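Local coordinates for protein beta-galactosidase (Trichoderma reesei, PDB 3OGR) that probably hydrolyses terminal non-reducing beta-D-galactose residues from beta-D-galactosides, as a secreted glycoprotein enzyme of glycosyl hydrolase family 35, at residues E46-R51 against I321-G326; F244-P249 against G281-P286; W290-C295 against Y339-Y344. All blocks are in the same frame, centred on the assembly; numbering follows the deposited sequence.

Interaction 1: E46-R51 against I321-G326; sequences EVHPFR and IYMTFG. With GAL (beta-D-galactopyranose), chain E.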
loop_
_atom_site.group_PDB
_atom_site.type_symbol
_atom_site.label_atom_id
_atom_site.label_comp_id
_atom_site.label_asym_id
_atom_site.label_seq_id
_atom_site.Cartn_x
_atom_site.Cartn_y
_atom_site.Cartn_z
ATOM N N GLU A 46 -3.297 -5.733 -0.359
ATOM C CA GLU A 46 -3.768 -4.486 -0.935
ATOM C C GLU A 46 -2.667 -3.791 -1.779
ATOM O O GLU A 46 -1.540 -3.645 -1.293
ATOM C CB GLU A 46 -4.213 -3.536 0.201
ATOM C CG GLU A 46 -4.972 -2.284 -0.353
ATOM C CD GLU A 46 -6.473 -2.460 -0.561
ATOM O OE1 GLU A 46 -6.998 -3.557 -0.219
ATOM O OE2 GLU A 46 -7.124 -1.463 -0.943
ATOM N N VAL A 47 -3.051 -3.329 -2.958
ATOM C CA VAL A 47 -2.186 -2.625 -3.917
ATOM C C VAL A 47 -3.061 -1.580 -4.555
ATOM O O VAL A 47 -4.167 -1.906 -4.986
ATOM C CB VAL A 47 -1.613 -3.530 -4.997
ATOM C CG1 VAL A 47 -0.767 -2.725 -6.064
ATOM C CG2 VAL A 47 -0.744 -4.656 -4.349
ATOM N N HIS A 48 -2.573 -0.357 -4.683
ATOM C CA HIS A 48 -3.392 0.712 -5.299
ATOM C C HIS A 48 -2.727 1.123 -6.637
ATOM O O HIS A 48 -1.667 1.753 -6.614
ATOM C CB HIS A 48 -3.505 1.928 -4.373
ATOM C CG HIS A 48 -4.232 1.604 -3.106
ATOM N ND1 HIS A 48 -4.201 2.408 -1.971
ATOM C CD2 HIS A 48 -5.029 0.545 -2.804
ATOM C CE1 HIS A 48 -4.938 1.834 -1.026
ATOM N NE2 HIS A 48 -5.466 0.716 -1.516
ATOM N N PRO A 49 -3.364 0.775 -7.759
ATOM C CA PRO A 49 -2.693 1.014 -9.072
ATOM C C PRO A 49 -2.348 2.492 -9.256
ATOM O O PRO A 49 -1.323 2.794 -9.845
ATOM C CB PRO A 49 -3.698 0.526 -10.119
ATOM C CG PRO A 49 -5.044 0.367 -9.365
ATOM C CD PRO A 49 -4.684 0.080 -7.852
ATOM N N PHE A 50 -3.164 3.411 -8.683
ATOM C CA PHE A 50 -2.889 4.830 -8.941
ATOM C C PHE A 50 -1.711 5.376 -8.178
ATOM O O PHE A 50 -1.253 6.502 -8.440
ATOM C CB PHE A 50 -4.144 5.668 -8.658
ATOM C CG PHE A 50 -4.686 5.422 -7.266
ATOM C CD1 PHE A 50 -4.123 6.151 -6.162
ATOM C CD2 PHE A 50 -5.712 4.474 -7.013
ATOM C CE1 PHE A 50 -4.590 5.925 -4.821
ATOM C CE2 PHE A 50 -6.186 4.275 -5.698
ATOM C CZ PHE A 50 -5.614 5.006 -4.589
ATOM N N ARG A 51 -1.187 4.583 -7.265
ATOM C CA ARG A 51 0.004 4.979 -6.498
ATOM C C ARG A 51 1.299 4.430 -7.117
ATOM O O ARG A 51 2.389 4.673 -6.573
ATOM C CB ARG A 51 -0.141 4.494 -5.047
ATOM C CG ARG A 51 -0.978 5.521 -4.224
ATOM C CD ARG A 51 -1.410 4.933 -2.859
ATOM N NE ARG A 51 -1.691 6.071 -1.936
ATOM C CZ ARG A 51 -2.686 6.074 -1.027
ATOM N NH1 ARG A 51 -3.643 5.076 -1.003
ATOM N NH2 ARG A 51 -2.792 7.113 -0.177
ATOM N N ILE A 321 -4.553 -8.001 3.512
ATOM C CA ILE A 321 -3.588 -7.225 4.307
ATOM C C ILE A 321 -3.437 -5.849 3.702
ATOM O O ILE A 321 -2.975 -5.696 2.547
ATOM C CB ILE A 321 -2.204 -7.982 4.259
ATOM C CG1 ILE A 321 -2.311 -9.413 4.852
ATOM C CG2 ILE A 321 -1.196 -7.157 5.034
ATOM C CD1 ILE A 321 -3.071 -9.481 6.234
ATOM N N TYR A 322 -3.846 -4.802 4.477
ATOM C CA TYR A 322 -3.805 -3.434 4.010
ATOM C C TYR A 322 -2.693 -2.688 4.775
ATOM O O TYR A 322 -2.817 -2.617 5.991
ATOM C CB TYR A 322 -5.184 -2.770 4.309
ATOM C CG TYR A 322 -5.295 -1.347 3.785
ATOM C CD1 TYR A 322 -4.580 -0.293 4.341
ATOM C CD2 TYR A 322 -6.155 -1.045 2.685
ATOM C CE1 TYR A 322 -4.644 0.995 3.834
ATOM C CE2 TYR A 322 -6.237 0.252 2.163
ATOM C CZ TYR A 322 -5.470 1.256 2.717
ATOM O OH TYR A 322 -5.536 2.518 2.148
ATOM N N MET A 323 -1.674 -2.128 4.127
ATOM C CA MET A 323 -1.281 -2.343 2.695
ATOM C C MET A 323 -0.316 -3.516 2.642
ATOM O O MET A 323 0.358 -3.866 3.650
ATOM C CB MET A 323 -0.504 -1.103 2.212
ATOM C CG MET A 323 -1.389 0.169 2.220
ATOM S SD MET A 323 -2.784 0.087 1.148
ATOM C CE MET A 323 -1.976 0.063 -0.480
ATOM N N THR A 324 -0.211 -4.077 1.432
ATOM C CA THR A 324 0.886 -5.041 1.140
ATOM C C THR A 324 1.987 -4.339 0.370
ATOM O O THR A 324 3.156 -4.524 0.664
ATOM C CB THR A 324 0.307 -6.284 0.457
ATOM O OG1 THR A 324 -0.520 -6.972 1.433
ATOM C CG2 THR A 324 1.391 -7.300 0.045
ATOM N N PHE A 325 1.632 -3.507 -0.639
ATOM C CA PHE A 325 2.533 -2.582 -1.282
ATOM C C PHE A 325 1.813 -1.227 -1.315
ATOM O O PHE A 325 0.707 -1.146 -1.837
ATOM C CB PHE A 325 2.853 -3.001 -2.731
ATOM C CG PHE A 325 3.523 -1.917 -3.514
ATOM C CD1 PHE A 325 4.833 -1.500 -3.188
ATOM C CD2 PHE A 325 2.812 -1.224 -4.513
ATOM C CE1 PHE A 325 5.475 -0.430 -3.938
ATOM C CE2 PHE A 325 3.449 -0.188 -5.269
ATOM C CZ PHE A 325 4.769 0.222 -4.936
ATOM N N GLY A 326 2.437 -0.192 -0.712
ATOM C CA GLY A 326 1.812 1.117 -0.550
ATOM C C GLY A 326 2.051 2.063 -1.728
ATOM O O GLY A 326 1.148 2.755 -2.146
HETATM C C1 GAL E . -9.411 1.855 6.855
HETATM C C2 GAL E . -9.930 2.508 5.532
HETATM C C3 GAL E . -8.813 2.592 4.511
HETATM C C4 GAL E . -7.604 3.322 5.111
HETATM C C5 GAL E . -7.215 2.611 6.404
HETATM C C6 GAL E . -6.098 3.318 7.201
HETATM O O1 GAL E . -10.297 2.072 7.952
HETATM O O2 GAL E . -10.960 1.674 5.007
HETATM O O3 GAL E . -9.260 3.311 3.372
HETATM O O4 GAL E . -8.024 4.653 5.402
HETATM O O5 GAL E . -8.333 2.612 7.316
HETATM O O6 GAL E . -4.903 3.299 6.423
HETATM O O HOH W 1 -0.162 0.700 -3.596
#

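Interaction 2: F244-P249 against G281-P286; sequences FDCAHP and GGAFDP. With GLC (alpha-D-glucopyranose), chain C; MAN (alpha-D-mannopyranose), chain B; GAL (beta-D-galactopyranose), chain E.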
loop_
_atom_site.group_PDB
_atom_site.type_symbol
_atom_site.label_atom_id
_atom_site.label_comp_id
_atom_site.label_asym_id
_atom_site.label_seq_id
_atom_site.Cartn_x
_atom_site.Cartn_y
_atom_site.Cartn_z
ATOM N N PHE A 244 -2.514 3.726 14.581
ATOM C CA PHE A 244 -1.662 4.360 13.564
ATOM C C PHE A 244 -0.572 5.290 14.003
ATOM O O PHE A 244 0.125 5.942 13.154
ATOM C CB PHE A 244 -2.553 5.031 12.517
ATOM C CG PHE A 244 -3.587 4.130 11.965
ATOM C CD1 PHE A 244 -4.897 4.197 12.439
ATOM C CD2 PHE A 244 -3.255 3.180 10.977
ATOM C CE1 PHE A 244 -5.897 3.407 11.878
ATOM C CE2 PHE A 244 -4.226 2.347 10.460
ATOM C CZ PHE A 244 -5.551 2.446 10.877
ATOM N N ASP A 245 -0.344 5.287 15.322
ATOM C CA ASP A 245 0.674 6.097 15.940
ATOM C C ASP A 245 1.870 5.190 16.189
ATOM O O ASP A 245 1.812 4.306 17.075
ATOM C CB ASP A 245 0.146 6.675 17.281
ATOM C CG ASP A 245 1.122 7.661 17.925
ATOM O OD1 ASP A 245 2.273 7.789 17.467
ATOM O OD2 ASP A 245 0.722 8.304 18.939
ATOM N N CYS A 246 2.935 5.423 15.447
ATOM C CA CYS A 246 4.131 4.566 15.432
ATOM C C CYS A 246 5.220 5.098 16.419
ATOM O O CYS A 246 6.361 4.756 16.320
ATOM C CB CYS A 246 4.671 4.651 13.957
ATOM S SG CYS A 246 3.437 4.044 12.813
ATOM N N ALA A 247 4.806 5.921 17.396
ATOM C CA ALA A 247 5.772 6.543 18.340
ATOM C C ALA A 247 6.476 5.501 19.207
ATOM O O ALA A 247 7.652 5.749 19.637
ATOM C CB ALA A 247 5.012 7.502 19.298
ATOM N N HIS A 248 5.782 4.384 19.460
ATOM C CA HIS A 248 6.309 3.346 20.456
ATOM C C HIS A 248 6.190 1.958 19.827
ATOM O O HIS A 248 5.292 1.187 20.152
ATOM C CB HIS A 248 5.519 3.441 21.755
ATOM C CG HIS A 248 5.662 4.766 22.397
ATOM N ND1 HIS A 248 4.611 5.669 22.490
ATOM C CD2 HIS A 248 6.755 5.386 22.900
ATOM C CE1 HIS A 248 5.044 6.772 23.097
ATOM N NE2 HIS A 248 6.340 6.626 23.339
ATOM N N PRO A 249 7.089 1.645 18.894
ATOM C CA PRO A 249 6.933 0.401 18.116
ATOM C C PRO A 249 6.999 -0.887 18.886
ATOM O O PRO A 249 6.514 -1.941 18.412
ATOM C CB PRO A 249 8.091 0.449 17.083
ATOM C CG PRO A 249 8.943 1.540 17.556
ATOM C CD PRO A 249 8.265 2.433 18.489
ATOM N N GLY A 281 -1.610 -4.144 8.003
ATOM C CA GLY A 281 -0.331 -4.520 7.401
ATOM C C GLY A 281 0.726 -3.425 7.596
ATOM O O GLY A 281 1.820 -3.549 7.049
ATOM N N GLY A 282 0.358 -2.353 8.297
ATOM C CA GLY A 282 1.341 -1.282 8.537
ATOM C C GLY A 282 0.552 -0.174 9.224
ATOM O O GLY A 282 -0.416 -0.405 9.924
ATOM N N ALA A 283 0.941 1.066 8.936
ATOM C CA ALA A 283 0.229 2.265 9.450
ATOM C C ALA A 283 0.463 3.372 8.459
ATOM O O ALA A 283 1.565 3.412 7.853
ATOM C CB ALA A 283 0.701 2.639 10.861
ATOM N N PHE A 284 -0.459 4.320 8.407
ATOM C CA PHE A 284 -0.142 5.594 7.745
ATOM C C PHE A 284 0.649 6.457 8.729
ATOM O O PHE A 284 0.837 6.097 9.925
ATOM C CB PHE A 284 -1.437 6.319 7.286
ATOM C CG PHE A 284 -2.446 6.562 8.381
ATOM C CD1 PHE A 284 -2.172 7.529 9.394
ATOM C CD2 PHE A 284 -3.595 5.825 8.430
ATOM C CE1 PHE A 284 -3.141 7.797 10.421
ATOM C CE2 PHE A 284 -4.577 6.059 9.434
ATOM C CZ PHE A 284 -4.364 7.043 10.399
ATOM N N ASP A 285 1.199 7.550 8.215
ATOM C CA ASP A 285 2.044 8.425 9.093
ATOM C C ASP A 285 1.800 9.867 8.645
ATOM O O ASP A 285 1.812 10.140 7.473
ATOM C CB ASP A 285 3.523 7.987 8.928
ATOM C CG ASP A 285 4.503 8.682 9.903
ATOM O OD1 ASP A 285 4.189 8.654 11.120
ATOM O OD2 ASP A 285 5.589 9.113 9.442
ATOM N N PRO A 286 1.535 10.794 9.594
ATOM C CA PRO A 286 1.227 12.194 9.216
ATOM C C PRO A 286 2.481 13.014 9.018
ATOM O O PRO A 286 3.569 12.614 9.356
ATOM C CB PRO A 286 0.483 12.716 10.489
ATOM C CG PRO A 286 1.222 11.927 11.683
ATOM C CD PRO A 286 1.468 10.540 11.086
HETATM C C1 GLC C . -2.858 11.438 12.754
HETATM C C2 GLC C . -4.292 11.057 12.431
HETATM C C3 GLC C . -5.111 10.283 13.397
HETATM C C4 GLC C . -4.202 9.103 13.684
HETATM C C5 GLC C . -2.959 9.615 14.410
HETATM C C6 GLC C . -2.041 8.479 14.871
HETATM O O2 GLC C . -4.967 12.273 12.102
HETATM O O3 GLC C . -6.172 9.907 12.503
HETATM O O4 GLC C . -4.745 8.212 14.560
HETATM O O5 GLC C . -2.241 10.516 13.561
HETATM O O6 GLC C . -0.990 9.096 15.674
HETATM C C1 MAN B . 0.897 14.536 17.965
HETATM C C2 MAN B . -0.050 13.397 18.300
HETATM C C3 MAN B . 0.820 12.228 18.726
HETATM C C4 MAN B . 1.748 11.803 17.598
HETATM C C5 MAN B . 2.639 12.975 17.203
HETATM C C6 MAN B . 3.512 12.774 15.949
HETATM O O2 MAN B . -0.767 13.098 17.127
HETATM O O3 MAN B . -0.084 11.208 19.126
HETATM O O4 MAN B . 2.612 10.752 18.020
HETATM O O5 MAN B . 1.824 14.130 16.951
HETATM O O6 MAN B . 2.741 12.381 14.814
HETATM C C1 GAL E . -9.411 1.855 6.855
HETATM C C2 GAL E . -9.930 2.508 5.532
HETATM C C3 GAL E . -8.813 2.592 4.511
HETATM C C4 GAL E . -7.604 3.322 5.111
HETATM C C5 GAL E . -7.215 2.611 6.404
HETATM C C6 GAL E . -6.098 3.318 7.201
HETATM O O1 GAL E . -10.297 2.072 7.952
HETATM O O2 GAL E . -10.960 1.674 5.007
HETATM O O3 GAL E . -9.260 3.311 3.372
HETATM O O4 GAL E . -8.024 4.653 5.402
HETATM O O5 GAL E . -8.333 2.612 7.316
HETATM O O6 GAL E . -4.903 3.299 6.423
HETATM O O HOH W 2 2.663 7.489 13.113
#

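Interaction 3: W290-C295 against Y339-Y344; sequences WGFEQC and YTSYDY. With MAN (alpha-D-mannopyranose), chain B; GAL (beta-D-galactopyranose), chain E.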
loop_
_atom_site.group_PDB
_atom_site.type_symbol
_atom_site.label_atom_id
_atom_site.label_comp_id
_atom_site.label_asym_id
_atom_site.label_seq_id
_atom_site.Cartn_x
_atom_site.Cartn_y
_atom_site.Cartn_z
ATOM N N TRP A 290 6.491 9.843 12.522
ATOM C CA TRP A 290 7.659 9.079 13.005
ATOM C C TRP A 290 8.508 8.471 11.894
ATOM O O TRP A 290 9.586 7.941 12.165
ATOM C CB TRP A 290 7.150 7.983 13.953
ATOM C CG TRP A 290 6.399 8.598 15.104
ATOM C CD1 TRP A 290 5.061 8.632 15.280
ATOM C CD2 TRP A 290 6.969 9.376 16.144
ATOM N NE1 TRP A 290 4.724 9.365 16.430
ATOM C CE2 TRP A 290 5.897 9.864 16.943
ATOM C CE3 TRP A 290 8.297 9.712 16.483
ATOM C CZ2 TRP A 290 6.119 10.659 18.115
ATOM C CZ3 TRP A 290 8.500 10.531 17.662
ATOM C CH2 TRP A 290 7.417 10.965 18.427
ATOM N N GLY A 291 8.025 8.541 10.631
ATOM C CA GLY A 291 8.697 7.835 9.532
ATOM C C GLY A 291 8.220 6.400 9.416
ATOM O O GLY A 291 7.878 5.735 10.423
ATOM N N PHE A 292 8.191 5.896 8.192
ATOM C CA PHE A 292 7.682 4.523 7.938
ATOM C C PHE A 292 8.599 3.417 8.368
ATOM O O PHE A 292 8.160 2.302 8.583
ATOM C CB PHE A 292 7.298 4.375 6.445
ATOM C CG PHE A 292 6.006 5.095 6.104
ATOM C CD1 PHE A 292 4.805 4.795 6.815
ATOM C CD2 PHE A 292 5.996 6.115 5.132
ATOM C CE1 PHE A 292 3.595 5.438 6.512
ATOM C CE2 PHE A 292 4.788 6.765 4.800
ATOM C CZ PHE A 292 3.583 6.426 5.464
ATOM N N GLU A 293 9.880 3.722 8.612
ATOM C CA GLU A 293 10.741 2.706 9.231
ATOM C C GLU A 293 10.214 2.365 10.608
ATOM O O GLU A 293 10.131 1.169 10.966
ATOM C CB GLU A 293 12.154 3.211 9.376
ATOM C CG GLU A 293 12.929 3.042 8.171
ATOM C CD GLU A 293 12.920 1.558 7.662
ATOM O OE1 GLU A 293 12.393 1.365 6.543
ATOM O OE2 GLU A 293 13.359 0.625 8.404
ATOM N N GLN A 294 9.873 3.378 11.416
ATOM C CA GLN A 294 9.304 3.165 12.715
ATOM C C GLN A 294 7.926 2.462 12.646
ATOM O O GLN A 294 7.622 1.568 13.468
ATOM C CB GLN A 294 9.293 4.481 13.526
ATOM C CG GLN A 294 9.206 4.263 14.933
ATOM C CD GLN A 294 9.712 5.486 15.748
ATOM O OE1 GLN A 294 10.842 5.971 15.581
ATOM N NE2 GLN A 294 8.895 5.941 16.654
ATOM N N CYS A 295 7.076 2.803 11.638
ATOM C CA CYS A 295 5.833 2.068 11.455
ATOM C C CYS A 295 6.068 0.565 11.139
ATOM O O CYS A 295 5.330 -0.299 11.604
ATOM C CB CYS A 295 4.981 2.671 10.350
ATOM S SG CYS A 295 4.463 4.353 10.830
ATOM N N TYR A 339 1.859 12.473 3.993
ATOM C CA TYR A 339 2.847 13.196 3.175
ATOM C C TYR A 339 3.146 12.421 1.902
ATOM O O TYR A 339 2.254 11.674 1.434
ATOM C CB TYR A 339 4.072 13.618 4.038
ATOM C CG TYR A 339 4.703 12.454 4.822
ATOM C CD1 TYR A 339 4.231 12.135 6.096
ATOM C CD2 TYR A 339 5.697 11.639 4.262
ATOM C CE1 TYR A 339 4.787 11.079 6.855
ATOM C CE2 TYR A 339 6.252 10.577 4.978
ATOM C CZ TYR A 339 5.800 10.315 6.291
ATOM O OH TYR A 339 6.348 9.264 6.995
ATOM N N THR A 340 4.265 12.665 1.209
ATOM C CA THR A 340 4.423 12.060 -0.089
ATOM C C THR A 340 4.486 10.533 -0.024
ATOM O O THR A 340 3.819 9.859 -0.809
ATOM C CB THR A 340 5.666 12.594 -0.839
ATOM O OG1 THR A 340 5.607 14.015 -0.823
ATOM C CG2 THR A 340 5.601 12.152 -2.299
ATOM N N SER A 341 5.290 9.973 0.869
ATOM C CA SER A 341 5.445 8.536 0.900
ATOM C C SER A 341 4.175 7.834 1.373
ATOM O O SER A 341 3.485 8.270 2.266
ATOM C CB SER A 341 6.506 8.224 1.965
ATOM O OG SER A 341 6.783 6.810 2.027
ATOM N N TYR A 342 3.844 6.714 0.722
ATOM C CA TYR A 342 2.807 5.826 1.312
ATOM C C TYR A 342 3.458 4.420 1.484
ATOM O O TYR A 342 2.835 3.387 1.287
ATOM C CB TYR A 342 1.573 5.732 0.391
ATOM C CG TYR A 342 0.353 5.231 1.150
ATOM C CD1 TYR A 342 -0.164 5.921 2.224
ATOM C CD2 TYR A 342 -0.391 4.113 0.610
ATOM C CE1 TYR A 342 -1.404 5.539 2.865
ATOM C CE2 TYR A 342 -1.578 3.733 1.255
ATOM C CZ TYR A 342 -2.077 4.425 2.360
ATOM O OH TYR A 342 -3.280 4.047 2.886
ATOM N N ASP A 343 4.709 4.404 1.969
ATOM C CA ASP A 343 5.363 3.111 2.195
ATOM C C ASP A 343 4.554 2.250 3.143
ATOM O O ASP A 343 4.480 1.066 3.011
ATOM C CB ASP A 343 6.758 3.372 2.787
ATOM C CG ASP A 343 7.499 2.089 3.183
ATOM O OD1 ASP A 343 8.227 1.514 2.331
ATOM O OD2 ASP A 343 7.320 1.648 4.328
ATOM N N TYR A 344 3.965 2.926 4.144
ATOM C CA TYR A 344 3.000 2.309 5.079
ATOM C C TYR A 344 3.678 1.320 6.042
ATOM O O TYR A 344 2.993 0.699 6.864
ATOM C CB TYR A 344 1.893 1.529 4.277
ATOM C CG TYR A 344 0.558 1.489 4.985
ATOM C CD1 TYR A 344 -0.291 2.571 4.960
ATOM C CD2 TYR A 344 0.173 0.373 5.695
ATOM C CE1 TYR A 344 -1.532 2.538 5.596
ATOM C CE2 TYR A 344 -1.078 0.308 6.349
ATOM C CZ TYR A 344 -1.902 1.419 6.337
ATOM O OH TYR A 344 -3.119 1.397 7.025
HETATM C C1 MAN B . 0.897 14.536 17.965
HETATM C C2 MAN B . -0.050 13.397 18.300
HETATM C C3 MAN B . 0.820 12.228 18.726
HETATM C C4 MAN B . 1.748 11.803 17.598
HETATM C C5 MAN B . 2.639 12.975 17.203
HETATM C C6 MAN B . 3.512 12.774 15.949
HETATM O O2 MAN B . -0.767 13.098 17.127
HETATM O O3 MAN B . -0.084 11.208 19.126
HETATM O O4 MAN B . 2.612 10.752 18.020
HETATM O O5 MAN B . 1.824 14.130 16.951
HETATM O O6 MAN B . 2.741 12.381 14.814
HETATM C C1 GAL E . -9.411 1.855 6.855
HETATM C C2 GAL E . -9.930 2.508 5.532
HETATM C C3 GAL E . -8.813 2.592 4.511
HETATM C C4 GAL E . -7.604 3.322 5.111
HETATM C C5 GAL E . -7.215 2.611 6.404
HETATM C C6 GAL E . -6.098 3.318 7.201
HETATM O O1 GAL E . -10.297 2.072 7.952
HETATM O O2 GAL E . -10.960 1.674 5.007
HETATM O O3 GAL E . -9.260 3.311 3.372
HETATM O O4 GAL E . -8.024 4.653 5.402
HETATM O O5 GAL E . -8.333 2.612 7.316
HETATM O O6 GAL E . -4.903 3.299 6.423
HETATM O O HOH W 3 8.681 8.033 6.194
#

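Interaction 1: E46-R51 against I321-G326
Backbone hydrogen bonds join Glu-46 to the corner that follows Ile-321. Glu-46 N donates to Ile-321 O at 2.9 Å, and Thr-324 OG1 reaches the same oxygen from the opposite face of its plane. Glu-46 O is gripped twice as well, by Thr-324 N at 3.1 Å and by Phe-325 N at 3.2 Å. Water 1 extends the backbone link, accepting from His-48 N and donating to Phe-325 O.

The side-chain packing centres on Met-323, which follows a cis peptide bond. Its chain bends at chi2 (-62°) and again at chi3 (-67°), bringing CE over the middle of the His-48 ring, 3.5 Å from the centroid, in a CH-pi contact. Met-323 SD sits over the centre of the Tyr-322 ring, so the thioether is wedged between the two aromatic groups. Tyr-322 OH comes in at the edge of the imidazole, 3.3 Å from His-48 CE1, and Glu-46 CG packs obliquely against Tyr-322 CD2 at 3.5 Å.

Polar bonds fix the imidazole at both nitrogens. His-48 NE2 donates to the anti lone pair of Glu-46 OE2 at 2.8 Å, and Arg-51 NH1 donates to ND1, both partners lying close to the ring plane. Asn-329 takes NE of Arg-51, and Ala-121 O takes NH2. Arg-114 makes a salt bridge to Glu-46 OE2, while Ser-74 and Asn-320 bond OE1; Tyr-342 takes up the hydroxyl of Tyr-322. This is the C-terminal mouth of a TIM barrel, where parallel strands 38-47 and 318-321 close the cylinder beneath the galactose pocket.

Interaction 2: F244-P249 against G281-P286
Phe-244 and Phe-284 meet through contrasting first torsions: in Phe-244 CG lies anti to the carbonyl carbon (chi1 -52°), whereas in Phe-284 it stands between the backbone N and the carbonyl carbon (chi1 55°). Together they turn the rings over one another in an offset stack, centroids 4.2 Å apart and planes 16° from parallel, between two loops that follow TIM-barrel strands 236-239 and 275-280. Phe-284 CE2 reaches in over the centre of the Phe-244 ring, 3.3 Å from CG, and in return Phe-244 CB rests over the rim of the Phe-284 ring. The galactose comes to the Phe-284 edge with its O6, so the stack forms part of the wall beside the sugar's exocyclic arm. A bound glucose meets another part of that edge through C4, and Glu-122 also touches Phe-284.

Ala-283 fills the corner next to the stack. Its CA lies at the edge of the Phe-244 ring, and its CB packs against Cys-246 SG at 3.6 Å; that sulfur is tied to Cys-295 in a disulfide.

Polar links across the loops pass through water 2, which accepts from Cys-246 N at 3.1 Å and lies close to Phe-244 O and Asp-285 OD1. Asp-245 forms an Asx turn, its OD1 accepting from Ala-247 N, and its carboxylate holds a bound mannose through both oxygens: MAN O4 donates to Asp-245 OD1 and MAN O3 to Asp-245 OD2, each at 3.0 Å.

Interaction 3: W290-C295 against Y339-Y344
The Phe-292 ring has a polar neighbour on each face: Tyr-344 N sits over the centre of one, 3.4 Å from CD1, and Tyr-339 OH lies over the other, 3.7 Å from CE2. At the edge Ser-341 closes in with its carbonyl O 3.2 Å from Phe-292 CE2, and Ser-341 OG, somewhat off that plane, is 3.3 Å from Phe-292 CD2. The Tyr-339 ring meets that of Phe-292 obliquely, turned by 34°. Chi1 of -74° sends Phe-292 CG away from its own carbonyl carbon and into this slot, while its CB packs on Asp-343 OD2 at 3.5 Å.

Phe-292 opens the short helix 292-298, which follows TIM-barrel strand 275-280 and has Gly-291 at the N-cap, and plugs its start into the long loop between strand 318-321 and helix 357-370. Water 3 bridges the two segments, accepting from Phe-292 N and donating to Tyr-339 OH; that hydroxyl also bonds Asp-285. The loop is braced internally by an ST turn, Ser-341 OG accepting from Asp-343 N, and Glu-350 bonds the same OG. Glu-350 also bonds Asp-343, whose OD2 pairs with Arg-356 in a salt bridge.

On the pocket side, Tyr-344 OH donates to the galactose O6 at 2.7 Å with that oxygen close to the ring plane, and Tyr-342 OH hydrogen-bonds Glu-122. Outside the packed core, Trp-290 NE1 donates to MAN O4 at 3.0 Å, that oxygen lying at the indole edge.

How the interactions relate
From the N terminus, 46-51 at the end of strand 38-47 waits some 270 residues for 321-326, so interaction 1 closes a loop that takes in most of the barrel. Interaction 2 is nested inside it, joining the loops after strands 236-239 and 275-280. Interaction 3 opens at 290-295, after interaction 2 has closed, and ends at 339-344, so it crosses interaction 1; it joins the start of helix 292-298 to the loop after strand 318-321. A probable hydrogen bond from Gly-281 N to Tyr-322 O connects interactions 1 and 2, the Tyr-344 ring packs on Met-323 N between 1 and 3, and Ala-283 O meets Phe-292 CE1 between 2 and 3. All border the same galactose.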